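Local structure of CymD (Pseudomonas putida, 6Z34) at residues S268-L282 and V303-K317. The protein forms an outer-membrane beta-barrel channel of the FadL family that probably takes up monoaromatic hydrocarbons by lateral diffusion. Sequence-based numbering, arbitrary orientation.
Sequences SGELKLHNFEMPASL and VYWSDVMDDIEVNFK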
ATOM      1  N   SER A 268      25.122  17.302   7.460  1.00 66.81           N
ATOM      2  CA  SER A 268      24.855  16.179   6.582  1.00 72.38           C
ATOM      3  C   SER A 268      25.349  14.880   7.213  1.00 70.52           C
ATOM      4  O   SER A 268      26.256  14.878   8.047  1.00 69.34           O
ATOM      5  CB  SER A 268      25.517  16.407   5.222  1.00 79.72           C
ATOM      6  OG  SER A 268      26.799  15.813   5.171  1.00 86.47           O
ATOM      7  N   GLY A 269      24.731  13.772   6.827  1.00 64.43           N
ATOM      8  CA  GLY A 269      25.150  12.498   7.369  1.00 62.47           C
ATOM      9  C   GLY A 269      24.209  11.385   6.964  1.00 63.46           C
ATOM     10  O   GLY A 269      23.365  11.537   6.077  1.00 64.66           O
ATOM     11  N   GLU A 270      24.388  10.256   7.637  1.00 68.86           N
ATOM     12  CA  GLU A 270      23.625   9.051   7.373  1.00 67.82           C
ATOM     13  C   GLU A 270      22.407   8.987   8.285  1.00 69.33           C
ATOM     14  O   GLU A 270      22.441   9.419   9.440  1.00 69.07           O
ATOM     15  CB  GLU A 270      24.507   7.812   7.560  1.00 83.06           C
ATOM     16  CG  GLU A 270      24.710   7.384   9.018  1.00107.45           C
ATOM     17  CD  GLU A 270      24.815   5.868   9.191  1.00121.87           C
ATOM     18  OE1 GLU A 270      25.827   5.286   8.742  1.00129.50           O
ATOM     19  OE2 GLU A 270      23.889   5.268   9.784  1.00117.35           O
ATOM     20  N   LEU A 271      21.319   8.454   7.747  1.00 70.52           N
ATOM     21  CA  LEU A 271      20.089   8.235   8.492  1.00 70.59           C
ATOM     22  C   LEU A 271      19.699   6.767   8.404  1.00 70.75           C
ATOM     23  O   LEU A 271      19.820   6.141   7.343  1.00 76.80           O
ATOM     24  CB  LEU A 271      18.941   9.103   7.962  1.00 64.34           C
ATOM     25  CG  LEU A 271      17.646   9.035   8.771  1.00 66.83           C
ATOM     26  CD1 LEU A 271      17.814   9.766  10.106  1.00 68.07           C
ATOM     27  CD2 LEU A 271      16.468   9.602   7.983  1.00 65.09           C
ATOM     28  N   LYS A 272      19.217   6.229   9.517  1.00 68.31           N
ATOM     29  CA  LYS A 272      18.743   4.859   9.579  1.00 69.27           C
ATOM     30  C   LYS A 272      17.388   4.849  10.273  1.00 68.64           C
ATOM     31  O   LYS A 272      17.245   5.407  11.364  1.00 70.34           O
ATOM     32  CB  LYS A 272      19.753   3.976  10.318  1.00 76.24           C
ATOM     33  CG  LYS A 272      19.226   2.619  10.702  1.00 89.38           C
ATOM     34  CD  LYS A 272      19.961   2.062  11.909  1.00100.90           C
ATOM     35  CE  LYS A 272      19.269   0.830  12.454  1.00108.64           C
ATOM     36  NZ  LYS A 272      18.233   1.202  13.446  1.00110.92           N
ATOM     37  N   LEU A 273      16.383   4.261   9.623  1.00 63.66           N
ATOM     38  CA  LEU A 273      15.126   3.950  10.292  1.00 66.37           C
ATOM     39  C   LEU A 273      15.154   2.482  10.687  1.00 77.23           C
ATOM     40  O   LEU A 273      15.708   1.647   9.964  1.00 84.44           O
ATOM     41  CB  LEU A 273      13.911   4.226   9.410  1.00 61.00           C
ATOM     42  CG  LEU A 273      13.645   5.694   9.111  1.00 68.11           C
ATOM     43  CD1 LEU A 273      12.183   5.886   8.790  1.00 69.33           C
ATOM     44  CD2 LEU A 273      14.085   6.571  10.278  1.00 74.92           C
ATOM     45  N   HIS A 274      14.564   2.159  11.836  1.00 83.45           N
ATOM     46  CA  HIS A 274      14.820   0.837  12.386  1.00 96.24           C
ATOM     47  C   HIS A 274      13.681  -0.147  12.142  1.00103.28           C
ATOM     48  O   HIS A 274      13.727  -0.945  11.196  1.00 96.45           O
ATOM     49  CB  HIS A 274      15.104   0.940  13.882  1.00101.94           C
ATOM     50  CG  HIS A 274      15.715  -0.296  14.465  1.00120.28           C
ATOM     51  ND1 HIS A 274      16.472  -0.280  15.616  1.00127.85           N
ATOM     52  CD2 HIS A 274      15.685  -1.587  14.054  1.00126.90           C
ATOM     53  CE1 HIS A 274      16.880  -1.507  15.890  1.00129.28           C
ATOM     54  NE2 HIS A 274      16.410  -2.319  14.962  1.00128.55           N
ATOM     55  N   ASN A 275      12.679  -0.123  13.021  1.00110.53           N
ATOM     56  CA  ASN A 275      11.684  -1.190  13.121  1.00106.31           C
ATOM     57  C   ASN A 275      10.439  -0.831  12.325  1.00103.04           C
ATOM     58  O   ASN A 275       9.535  -0.153  12.818  1.00109.45           O
ATOM     59  CB  ASN A 275      11.333  -1.485  14.575  1.00108.67           C
ATOM     60  CG  ASN A 275      12.517  -2.014  15.373  1.00122.44           C
ATOM     61  OD1 ASN A 275      13.156  -2.992  14.974  1.00126.41           O
ATOM     62  ND2 ASN A 275      12.798  -1.391  16.508  1.00130.22           N
ATOM     63  N   PHE A 276      10.403  -1.294  11.088  1.00103.60           N
ATOM     64  CA  PHE A 276       9.176  -1.374  10.327  1.00 99.68           C
ATOM     65  C   PHE A 276       8.752  -2.827  10.221  1.00 95.47           C
ATOM     66  O   PHE A 276       9.575  -3.749  10.193  1.00 90.44           O
ATOM     67  CB  PHE A 276       9.337  -0.790   8.933  1.00102.56           C
ATOM     68  CG  PHE A 276       8.867   0.608   8.812  1.00108.15           C
ATOM     69  CD1 PHE A 276       8.013   0.975   7.787  1.00107.57           C
ATOM     70  CD2 PHE A 276       9.295   1.566   9.710  1.00113.55           C
ATOM     71  CE1 PHE A 276       7.574   2.287   7.664  1.00114.73           C
ATOM     72  CE2 PHE A 276       8.870   2.875   9.599  1.00116.60           C
ATOM     73  CZ  PHE A 276       8.005   3.242   8.575  1.00117.57           C
ATOM     74  N   GLU A 277       7.449  -3.014  10.182  1.00 95.75           N
ATOM     75  CA  GLU A 277       6.859  -4.319   9.969  1.00 96.66           C
ATOM     76  C   GLU A 277       5.437  -4.018   9.556  1.00102.42           C
ATOM     77  O   GLU A 277       4.573  -3.838  10.420  1.00112.82           O
ATOM     78  CB  GLU A 277       6.927  -5.188  11.230  1.00 97.14           C
ATOM     79  CG  GLU A 277       6.294  -6.577  11.087  1.00100.37           C
ATOM     80  CD  GLU A 277       6.617  -7.496  12.257  1.00 99.94           C
ATOM     81  OE1 GLU A 277       6.486  -7.040  13.413  1.00100.08           O
ATOM     82  OE2 GLU A 277       6.987  -8.672  12.026  1.00 98.89           O
ATOM     83  N   MET A 278       5.201  -3.875   8.258  1.00 89.61           N
ATOM     84  CA  MET A 278       3.837  -3.690   7.804  1.00 76.40           C
ATOM     85  C   MET A 278       2.968  -4.791   8.398  1.00 70.04           C
ATOM     86  O   MET A 278       3.444  -5.916   8.602  1.00 72.04           O
ATOM     87  CB  MET A 278       3.762  -3.685   6.283  1.00 68.43           C
ATOM     88  CG  MET A 278       4.978  -3.065   5.668  1.00 74.12           C
ATOM     89  SD  MET A 278       4.616  -2.555   3.999  1.00 75.99           S
ATOM     90  CE  MET A 278       3.872  -0.947   4.234  1.00 80.47           C
ATOM     91  N   PRO A 279       1.732  -4.490   8.762  1.00 63.78           N
ATOM     92  CA  PRO A 279       0.944  -5.458   9.510  1.00 59.40           C
ATOM     93  C   PRO A 279       0.351  -6.522   8.605  1.00 51.43           C
ATOM     94  O   PRO A 279       0.045  -6.285   7.436  1.00 53.71           O
ATOM     95  CB  PRO A 279      -0.151  -4.595  10.147  1.00 67.00           C
ATOM     96  CG  PRO A 279      -0.326  -3.470   9.175  1.00 66.63           C
ATOM     97  CD  PRO A 279       1.002  -3.232   8.527  1.00 63.14           C
ATOM     98  N   ALA A 280       0.221  -7.713   9.181  1.00 47.35           N
ATOM     99  CA  ALA A 280      -0.622  -8.786   8.684  1.00 50.18           C
ATOM    100  C   ALA A 280      -2.027  -8.287   8.403  1.00 56.88           C
ATOM    101  O   ALA A 280      -2.437  -7.260   8.943  1.00 61.45           O
ATOM    102  CB  ALA A 280      -0.673  -9.927   9.702  1.00 41.52           C
ATOM    103  N   SER A 281      -2.770  -8.993   7.546  1.00 57.23           N
ATOM    104  CA  SER A 281      -4.192  -8.721   7.395  1.00 54.42           C
ATOM    105  C   SER A 281      -4.905  -9.998   6.990  1.00 49.30           C
ATOM    106  O   SER A 281      -4.315 -10.922   6.428  1.00 53.80           O
ATOM    107  CB  SER A 281      -4.484  -7.602   6.388  1.00 49.67           C
ATOM    108  OG  SER A 281      -3.877  -7.866   5.139  1.00 55.12           O
ATOM    109  N   LEU A 282      -6.185 -10.039   7.309  1.00 53.55           N
ATOM    110  CA  LEU A 282      -7.035 -11.174   7.008  1.00 49.37           C
ATOM    111  C   LEU A 282      -8.204 -10.654   6.198  1.00 59.05           C
ATOM    112  O   LEU A 282      -8.877  -9.710   6.626  1.00 63.47           O
ATOM    113  CB  LEU A 282      -7.520 -11.857   8.288  1.00 45.04           C
ATOM    114  CG  LEU A 282      -8.385 -13.102   8.064  1.00 65.76           C
ATOM    115  CD1 LEU A 282      -7.557 -14.278   7.515  1.00 58.83           C
ATOM    116  CD2 LEU A 282      -9.096 -13.487   9.352  1.00 69.25           C
ATOM    117  N   VAL A 303      -7.155  -5.436   9.385  1.00 59.63           N
ATOM    118  CA  VAL A 303      -5.724  -5.146   9.330  1.00 59.63           C
ATOM    119  C   VAL A 303      -5.204  -5.049  10.758  1.00 65.44           C
ATOM    120  O   VAL A 303      -5.775  -4.329  11.582  1.00 67.24           O
ATOM    121  CB  VAL A 303      -5.436  -3.853   8.545  1.00 61.71           C
ATOM    122  CG1 VAL A 303      -3.990  -3.471   8.696  1.00 58.90           C
ATOM    123  CG2 VAL A 303      -5.767  -4.015   7.064  1.00 65.64           C
ATOM    124  N   TYR A 304      -4.123  -5.768  11.056  1.00 61.36           N
ATOM    125  CA  TYR A 304      -3.694  -5.968  12.438  1.00 56.24           C
ATOM    126  C   TYR A 304      -2.544  -5.020  12.788  1.00 58.63           C
ATOM    127  O   TYR A 304      -1.410  -5.424  13.038  1.00 58.68           O
ATOM    128  CB  TYR A 304      -3.302  -7.424  12.663  1.00 58.46           C
ATOM    129  CG  TYR A 304      -4.448  -8.403  12.536  1.00 64.32           C
ATOM    130  CD1 TYR A 304      -5.357  -8.581  13.569  1.00 59.78           C
ATOM    131  CD2 TYR A 304      -4.621  -9.153  11.371  1.00 57.66           C
ATOM    132  CE1 TYR A 304      -6.407  -9.479  13.454  1.00 59.67           C
ATOM    133  CE2 TYR A 304      -5.668 -10.051  11.246  1.00 59.09           C
ATOM    134  CZ  TYR A 304      -6.555 -10.207  12.291  1.00 62.66           C
ATOM    135  OH  TYR A 304      -7.595 -11.088  12.173  1.00 67.95           O
ATOM    136  N   TRP A 305      -2.873  -3.727  12.839  1.00 68.56           N
ATOM    137  CA  TRP A 305      -1.918  -2.737  13.333  1.00 72.47           C
ATOM    138  C   TRP A 305      -1.521  -2.998  14.784  1.00 68.74           C
ATOM    139  O   TRP A 305      -0.370  -2.761  15.162  1.00 68.18           O
ATOM    140  CB  TRP A 305      -2.503  -1.332  13.217  1.00 70.33           C
ATOM    141  CG  TRP A 305      -2.866  -0.917  11.837  1.00 61.41           C
ATOM    142  CD1 TRP A 305      -4.115  -0.907  11.291  1.00 66.05           C
ATOM    143  CD2 TRP A 305      -1.981  -0.422  10.831  1.00 56.48           C
ATOM    144  NE1 TRP A 305      -4.063  -0.438   9.997  1.00 62.79           N
ATOM    145  CE2 TRP A 305      -2.762  -0.142   9.689  1.00 58.34           C
ATOM    146  CE3 TRP A 305      -0.604  -0.195  10.778  1.00 60.99           C
ATOM    147  CZ2 TRP A 305      -2.212   0.357   8.512  1.00 58.12           C
ATOM    148  CZ3 TRP A 305      -0.056   0.302   9.599  1.00 60.57           C
ATOM    149  CH2 TRP A 305      -0.861   0.576   8.490  1.00 62.24           C
ATOM    150  N   SER A 306      -2.449  -3.488  15.613  1.00 77.77           N
ATOM    151  CA  SER A 306      -2.157  -3.594  17.041  1.00 85.59           C
ATOM    152  C   SER A 306      -1.013  -4.562  17.311  1.00 97.75           C
ATOM    153  O   SER A 306      -0.301  -4.414  18.314  1.00101.12           O
ATOM    154  CB  SER A 306      -3.404  -4.024  17.816  1.00 83.49           C
ATOM    155  OG  SER A 306      -3.723  -5.390  17.572  1.00 84.48           O
ATOM    156  N   ASP A 307      -0.809  -5.549  16.430  1.00 91.20           N
ATOM    157  CA  ASP A 307       0.244  -6.539  16.610  1.00 81.71           C
ATOM    158  C   ASP A 307       1.561  -6.144  15.955  1.00 72.92           C
ATOM    159  O   ASP A 307       2.517  -6.922  16.002  1.00 80.26           O
ATOM    160  CB  ASP A 307      -0.214  -7.902  16.106  1.00 92.91           C
ATOM    161  CG  ASP A 307      -1.339  -8.473  16.949  1.00111.13           C
ATOM    162  OD1 ASP A 307      -1.176  -9.596  17.474  1.00117.76           O
ATOM    163  OD2 ASP A 307      -2.377  -7.792  17.103  1.00117.18           O
ATOM    164  N   VAL A 308       1.633  -4.963  15.350  1.00 61.49           N
ATOM    165  CA  VAL A 308       2.914  -4.319  15.086  1.00 83.44           C
ATOM    166  C   VAL A 308       3.337  -3.629  16.378  1.00106.13           C
ATOM    167  O   VAL A 308       2.726  -2.639  16.787  1.00 99.73           O
ATOM    168  CB  VAL A 308       2.823  -3.310  13.936  1.00 79.88           C
ATOM    169  CG1 VAL A 308       4.122  -2.481  13.832  1.00 88.07           C
ATOM    170  CG2 VAL A 308       2.531  -4.002  12.662  1.00 63.99           C
ATOM    171  N   MET A 309       4.376  -4.154  17.030  1.00136.55           N
ATOM    172  CA  MET A 309       4.977  -3.460  18.164  1.00142.20           C
ATOM    173  C   MET A 309       5.547  -2.129  17.683  1.00141.14           C
ATOM    174  O   MET A 309       5.530  -1.843  16.483  1.00148.52           O
ATOM    175  CB  MET A 309       6.045  -4.330  18.838  1.00142.54           C
ATOM    176  CG  MET A 309       5.498  -5.597  19.518  1.00138.72           C
ATOM    177  SD  MET A 309       5.666  -7.110  18.537  1.00132.25           S
ATOM    178  CE  MET A 309       5.349  -8.362  19.777  1.00128.07           C
ATOM    179  N   ASP A 310       6.058  -1.303  18.588  1.00129.95           N
ATOM    180  CA  ASP A 310       6.192   0.109  18.273  1.00125.21           C
ATOM    181  C   ASP A 310       7.605   0.672  18.294  1.00121.17           C
ATOM    182  O   ASP A 310       7.775   1.847  17.953  1.00112.41           O
ATOM    183  CB  ASP A 310       5.334   0.928  19.236  1.00130.23           C
ATOM    184  CG  ASP A 310       4.189   1.582  18.549  1.00130.47           C
ATOM    185  OD1 ASP A 310       4.057   1.395  17.314  1.00124.05           O
ATOM    186  OD2 ASP A 310       3.424   2.263  19.250  1.00128.52           O
ATOM    187  N   ASP A 311       8.611  -0.111  18.679  1.00127.75           N
ATOM    188  CA  ASP A 311      10.000   0.329  18.779  1.00134.33           C
ATOM    189  C   ASP A 311      10.497   1.008  17.505  1.00127.79           C
ATOM    190  O   ASP A 311      11.319   0.434  16.791  1.00133.90           O
ATOM    191  CB  ASP A 311      10.886  -0.882  19.098  1.00139.48           C
ATOM    192  CG  ASP A 311      11.929  -0.597  20.164  1.00142.83           C
ATOM    193  OD1 ASP A 311      12.822   0.240  19.916  1.00144.09           O
ATOM    194  OD2 ASP A 311      11.874  -1.234  21.238  1.00142.98           O
ATOM    195  N   ILE A 312      10.048   2.228  17.212  1.00107.98           N
ATOM    196  CA  ILE A 312      10.338   2.814  15.906  1.00 95.01           C
ATOM    197  C   ILE A 312      11.438   3.876  16.010  1.00 94.61           C
ATOM    198  O   ILE A 312      11.177   5.072  16.182  1.00 97.81           O
ATOM    199  CB  ILE A 312       9.032   3.334  15.273  1.00 87.12           C
ATOM    200  CG1 ILE A 312       9.257   3.874  13.870  1.00 86.57           C
ATOM    201  CG2 ILE A 312       8.339   4.326  16.156  1.00 86.82           C
ATOM    202  CD1 ILE A 312       8.164   3.392  12.911  1.00 76.27           C
ATOM    203  N   GLU A 313      12.688   3.429  15.904  1.00 88.88           N
ATOM    204  CA  GLU A 313      13.848   4.269  16.150  1.00 83.02           C
ATOM    205  C   GLU A 313      14.268   5.034  14.902  1.00 84.87           C
ATOM    206  O   GLU A 313      14.115   4.565  13.770  1.00 85.12           O
ATOM    207  CB  GLU A 313      15.030   3.430  16.636  1.00 92.41           C
ATOM    208  CG  GLU A 313      14.889   2.872  18.040  1.00106.68           C
ATOM    209  CD  GLU A 313      15.991   1.873  18.388  1.00118.87           C
ATOM    210  OE1 GLU A 313      17.073   1.925  17.762  1.00121.92           O
ATOM    211  OE2 GLU A 313      15.768   1.024  19.283  1.00122.16           O
ATOM    212  N   VAL A 314      14.832   6.220  15.131  1.00 88.99           N
ATOM    213  CA  VAL A 314      15.338   7.103  14.087  1.00 82.54           C
ATOM    214  C   VAL A 314      16.706   7.591  14.536  1.00 85.01           C
ATOM    215  O   VAL A 314      16.810   8.292  15.551  1.00 89.60           O
ATOM    216  CB  VAL A 314      14.401   8.296  13.833  1.00 83.92           C
ATOM    217  CG1 VAL A 314      14.971   9.187  12.736  1.00 85.13           C
ATOM    218  CG2 VAL A 314      12.978   7.807  13.487  1.00 79.01           C
ATOM    219  N   ASN A 315      17.752   7.202  13.807  1.00 79.17           N
ATOM    220  CA  ASN A 315      19.122   7.553  14.156  1.00 80.33           C
ATOM    221  C   ASN A 315      19.781   8.301  13.007  1.00 76.40           C
ATOM    222  O   ASN A 315      19.714   7.868  11.851  1.00 76.58           O
ATOM    223  CB  ASN A 315      19.950   6.310  14.516  1.00 93.55           C
ATOM    224  CG  ASN A 315      19.254   5.416  15.522  1.00107.71           C
ATOM    225  OD1 ASN A 315      18.340   5.854  16.222  1.00118.01           O
ATOM    226  ND2 ASN A 315      19.700   4.171  15.623  1.00106.79           N
ATOM    227  N   PHE A 316      20.407   9.427  13.332  1.00 66.15           N
ATOM    228  CA  PHE A 316      21.162  10.232  12.384  1.00 61.74           C
ATOM    229  C   PHE A 316      22.590  10.333  12.896  1.00 71.36           C
ATOM    230  O   PHE A 316      22.808  10.567  14.088  1.00 83.29           O
ATOM    231  CB  PHE A 316      20.526  11.622  12.224  1.00 61.15           C
ATOM    232  CG  PHE A 316      21.442  12.664  11.629  1.00 64.10           C
ATOM    233  CD1 PHE A 316      21.437  12.915  10.259  1.00 65.37           C
ATOM    234  CD2 PHE A 316      22.290  13.419  12.446  1.00 60.03           C
ATOM    235  CE1 PHE A 316      22.271  13.885   9.708  1.00 62.25           C
ATOM    236  CE2 PHE A 316      23.130  14.388  11.911  1.00 62.42           C
ATOM    237  CZ  PHE A 316      23.126  14.625  10.545  1.00 73.46           C
ATOM    238  N   LYS A 317      23.559  10.135  12.009  1.00 68.62           N
ATOM    239  CA  LYS A 317      24.967  10.188  12.378  1.00 74.67           C
ATOM    240  C   LYS A 317      25.659  11.153  11.430  1.00 80.54           C
ATOM    241  O   LYS A 317      25.631  10.957  10.210  1.00 81.11           O
ATOM    242  CB  LYS A 317      25.620   8.796  12.349  1.00 76.63           C
ATOM    243  CG  LYS A 317      27.060   8.790  11.839  1.00 93.05           C
ATOM    244  CD  LYS A 317      27.777   7.477  12.133  1.00102.67           C
ATOM    245  CE  LYS A 317      29.047   7.380  11.320  1.00103.88           C
ATOM    246  NZ  LYS A 317      28.655   7.256   9.883  1.00109.01           N
TER
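Glu270 O accepts Lys317 N at 2.9 Å, and Phe316 CA also approaches it in a CA-H...O contact. This pair opens an antiparallel ladder between strands 268-273 and 313-317, part of the beta-barrel wall of a FadL-family channel; the N-to-C directions of these two short segments lie 158° apart. Lys272 and Asn315 form the next hydrogen-bonded pair, bonded in both directions through their backbones. On one face of this ladder, Leu273 CD2 packs alongside both methyls of Val314, 3.6 Å from CG2, while Leu271 CD1 reaches Val314 CG1. Where regular pairing ends, His274 ND1 donates to Glu313 OE1 in a nearly straight bond of 3.1 Å. The oxygen lies in the imidazole plane, yet the donor stands above the carboxylate plane; the two planes are 89° apart. His274 CG lies anti to its N, which sets the ring beside the Glu313 chain. Between the ladder and the next paired stretch the chains separate into loops, where Phe276 CE2 touches Ile312 CD1 and, further on, Val308 CG2 packs on Pro279 CB. Farther along, Pro279 CG sits over the six-membered ring of Trp305, 3.7 Å from its centroid and 14° off the normal, a CH-pi contact. Replacing Trp305 with an alanine would probably take away the indole face under Pro279 CG and CD and open a gap beside Val303 CG1. Beyond it, backbone bonding resumes, Tyr304 N donating to Ala280 O at 3.1 Å, next to the antiparallel pair Ser281 and Val303, whose CB and CG2 meet.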